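PDB 3IFR: carbohydrate kinase, FGGY from Rhodospirillum rubrum, which probably phosphorylates D-xylulose with ATP, as a xylulose kinase of the FGGY carbohydrate kinase family. Local coordinates for residues E120-T130 with V195-A203. Numbering follows the deposited sequence.
Sequences EVDSEAFLART and VEADLVALA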
# COMPACT_ATOMS: atom_id res chain seq x y z
N GLU A 120 -15.71 -10.41 20.77
CA GLU A 120 -14.95 -11.28 21.63
C GLU A 120 -13.63 -10.68 22.19
O GLU A 120 -13.14 -11.16 23.21
CB GLU A 120 -14.72 -12.59 20.90
CG GLU A 120 -13.61 -13.47 21.45
CD GLU A 120 -13.22 -14.51 20.43
OE1 GLU A 120 -14.01 -14.68 19.46
OE2 GLU A 120 -12.15 -15.15 20.58
N VAL A 121 -13.08 -9.64 21.56
CA VAL A 121 -11.92 -8.94 22.14
C VAL A 121 -12.12 -7.42 22.22
O VAL A 121 -13.02 -6.86 21.58
CB VAL A 121 -10.61 -9.19 21.36
CG1 VAL A 121 -10.32 -10.68 21.28
CG2 VAL A 121 -10.73 -8.58 19.96
N ASP A 122 -11.28 -6.75 23.01
CA ASP A 122 -11.38 -5.30 23.12
C ASP A 122 -10.72 -4.73 21.88
O ASP A 122 -9.51 -4.85 21.74
CB ASP A 122 -10.66 -4.81 24.38
CG ASP A 122 -10.77 -3.30 24.59
OD1 ASP A 122 -11.24 -2.59 23.67
OD2 ASP A 122 -10.39 -2.82 25.68
N SER A 123 -11.50 -4.16 20.97
CA SER A 123 -10.98 -3.67 19.68
C SER A 123 -9.91 -2.60 19.79
O SER A 123 -9.24 -2.31 18.80
CB SER A 123 -12.09 -3.10 18.80
OG SER A 123 -12.74 -4.13 18.11
N GLU A 124 -9.82 -1.97 20.96
CA GLU A 124 -8.84 -0.90 21.20
C GLU A 124 -7.59 -1.51 21.74
O GLU A 124 -6.50 -1.26 21.22
CB GLU A 124 -9.37 0.12 22.21
CG GLU A 124 -10.40 1.06 21.64
CD GLU A 124 -11.22 0.42 20.54
OE1 GLU A 124 -12.47 0.33 20.69
OE2 GLU A 124 -10.61 0.01 19.52
N ALA A 125 -7.73 -2.30 22.79
CA ALA A 125 -6.59 -2.96 23.36
C ALA A 125 -5.90 -3.69 22.21
O ALA A 125 -4.67 -3.68 22.11
CB ALA A 125 -7.03 -3.93 24.43
N PHE A 126 -6.70 -4.29 21.34
CA PHE A 126 -6.17 -5.07 20.22
C PHE A 126 -5.39 -4.17 19.25
O PHE A 126 -4.26 -4.50 18.83
CB PHE A 126 -7.30 -5.76 19.46
CG PHE A 126 -6.83 -6.55 18.28
CD1 PHE A 126 -6.58 -5.93 17.07
CD2 PHE A 126 -6.60 -7.90 18.39
CE1 PHE A 126 -6.12 -6.66 15.99
CE2 PHE A 126 -6.14 -8.63 17.32
CZ PHE A 126 -5.91 -8.02 16.11
N LEU A 127 -6.02 -3.05 18.89
CA LEU A 127 -5.41 -2.12 17.95
C LEU A 127 -4.14 -1.48 18.58
O LEU A 127 -3.14 -1.28 17.89
CB LEU A 127 -6.46 -1.11 17.47
CG LEU A 127 -6.24 -0.01 16.41
CD1 LEU A 127 -6.20 1.34 17.08
CD2 LEU A 127 -5.00 -0.20 15.54
N ALA A 128 -4.17 -1.24 19.89
CA ALA A 128 -2.97 -0.75 20.60
C ALA A 128 -1.91 -1.82 20.66
O ALA A 128 -0.76 -1.57 20.96
CB ALA A 128 -3.31 -0.31 22.01
N ARG A 129 -2.30 -3.04 20.42
CA ARG A 129 -1.36 -4.10 20.61
C ARG A 129 -0.64 -4.45 19.31
O ARG A 129 0.56 -4.66 19.30
CB ARG A 129 -2.10 -5.30 21.15
CG ARG A 129 -1.25 -6.46 21.38
CD ARG A 129 -1.89 -7.20 22.50
NE ARG A 129 -1.05 -8.27 22.96
CZ ARG A 129 -1.39 -9.54 22.88
NH1 ARG A 129 -2.57 -9.87 22.38
NH2 ARG A 129 -0.56 -10.47 23.32
N THR A 130 -1.40 -4.53 18.23
CA THR A 130 -0.86 -4.95 16.96
C THR A 130 -0.70 -3.74 16.04
O THR A 130 -0.23 -3.86 14.92
CB THR A 130 -1.84 -5.85 16.28
OG1 THR A 130 -2.97 -5.05 15.92
CG2 THR A 130 -2.31 -6.92 17.24
N VAL A 195 5.66 -13.12 16.98
CA VAL A 195 4.36 -13.76 16.87
C VAL A 195 3.97 -14.20 18.27
O VAL A 195 4.76 -14.84 18.95
CB VAL A 195 4.41 -14.95 15.91
CG1 VAL A 195 3.10 -15.71 15.95
CG2 VAL A 195 4.69 -14.43 14.49
N GLU A 196 2.78 -13.82 18.71
CA GLU A 196 2.28 -14.18 20.03
C GLU A 196 1.26 -15.34 20.02
O GLU A 196 0.34 -15.39 19.18
CB GLU A 196 1.66 -12.96 20.68
CG GLU A 196 2.57 -11.74 20.66
CD GLU A 196 3.56 -11.78 21.79
OE1 GLU A 196 3.65 -12.81 22.49
OE2 GLU A 196 4.26 -10.77 21.97
N ALA A 197 1.41 -16.27 20.97
CA ALA A 197 0.55 -17.45 21.04
C ALA A 197 -0.91 -17.00 21.14
O ALA A 197 -1.76 -17.30 20.31
CB ALA A 197 0.93 -18.26 22.23
N ASP A 198 -1.18 -16.35 22.25
CA ASP A 198 -2.24 -15.41 22.40
C ASP A 198 -2.93 -15.00 21.09
O ASP A 198 -4.11 -15.25 20.90
CB ASP A 198 -1.53 -14.18 23.02
CG ASP A 198 -2.47 -13.25 23.66
OD1 ASP A 198 -3.60 -13.65 23.97
OD2 ASP A 198 -2.10 -12.10 23.84
N LEU A 199 -2.21 -14.34 20.19
CA LEU A 199 -2.81 -13.74 19.01
C LEU A 199 -3.16 -14.76 17.96
O LEU A 199 -4.21 -14.67 17.33
CB LEU A 199 -1.89 -12.66 18.42
CG LEU A 199 -1.96 -11.39 19.28
CD1 LEU A 199 -0.77 -10.49 19.06
CD2 LEU A 199 -3.31 -10.65 19.11
N VAL A 200 -2.29 -15.73 17.76
CA VAL A 200 -2.61 -16.83 16.86
C VAL A 200 -3.82 -17.63 17.37
O VAL A 200 -4.73 -17.95 16.60
CB VAL A 200 -1.38 -17.75 16.66
CG1 VAL A 200 -1.69 -18.81 15.66
CG2 VAL A 200 -0.20 -16.92 16.17
N ALA A 201 -3.87 -17.91 18.66
CA ALA A 201 -5.04 -18.60 19.23
C ALA A 201 -6.37 -17.98 18.81
O ALA A 201 -7.31 -18.70 18.59
CB ALA A 201 -4.96 -18.68 20.78
N LEU A 202 -6.46 -16.66 18.70
CA LEU A 202 -7.70 -16.04 18.24
C LEU A 202 -8.24 -16.60 16.90
O LEU A 202 -9.44 -16.52 16.62
CB LEU A 202 -7.50 -14.53 18.06
CG LEU A 202 -7.82 -13.41 19.07
CD1 LEU A 202 -8.20 -12.20 18.27
CD2 LEU A 202 -8.92 -13.75 20.07
N ALA A 203 -7.34 -17.06 16.05
CA ALA A 203 -7.71 -17.53 14.72
C ALA A 203 -7.96 -19.05 14.81
O ALA A 203 -8.28 -19.70 13.80
CB ALA A 203 -6.57 -17.21 13.70
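V121 and L202 meet tip to tip, V121 CG1 lying 3.6 Å from L202 CD2. Five residues on, F126 turns its CE2 corner toward two leucines, 3.9 Å from L199 CD2 and 4.2 Å from L202 CD1, meeting both methyls obliquely. T130 CG2 sits over one face of the F126 ring, toward the rim, and comes within 4.3 Å of L199 CD1. The two short helices, 123-130 and 197-201, run at 125° to each other with their axes 12.8 Å apart, so only side chains meet. Both belong to the N-terminal half of the FGGY kinase, in a mostly helical region that in sequence separates strands 77-84 and 219-222 of its actin-like ATPase sheet; L117 of helix 111-120 also packs on L202. L199 also carries R129, its CD1 lying 3.8 Å above one face of the guanidinium, offset toward its rim. Replacing this leucine by an alanine is likely to open a gap beside the F126 ring and leave the guanidinium freer to shift. With CG anti to the backbone N (chi1 179°) and the chain extended, R129 reaches D198 in a salt bridge from NH2 to OD2, the guanidinium and carboxylate planes 48° apart, though that oxygen's position is doubtful. R129 NE pairs with a second acid, D189. At the other end, E120 OE2 lies 3.6 Å from L202 CD2 and salt-bridges R144.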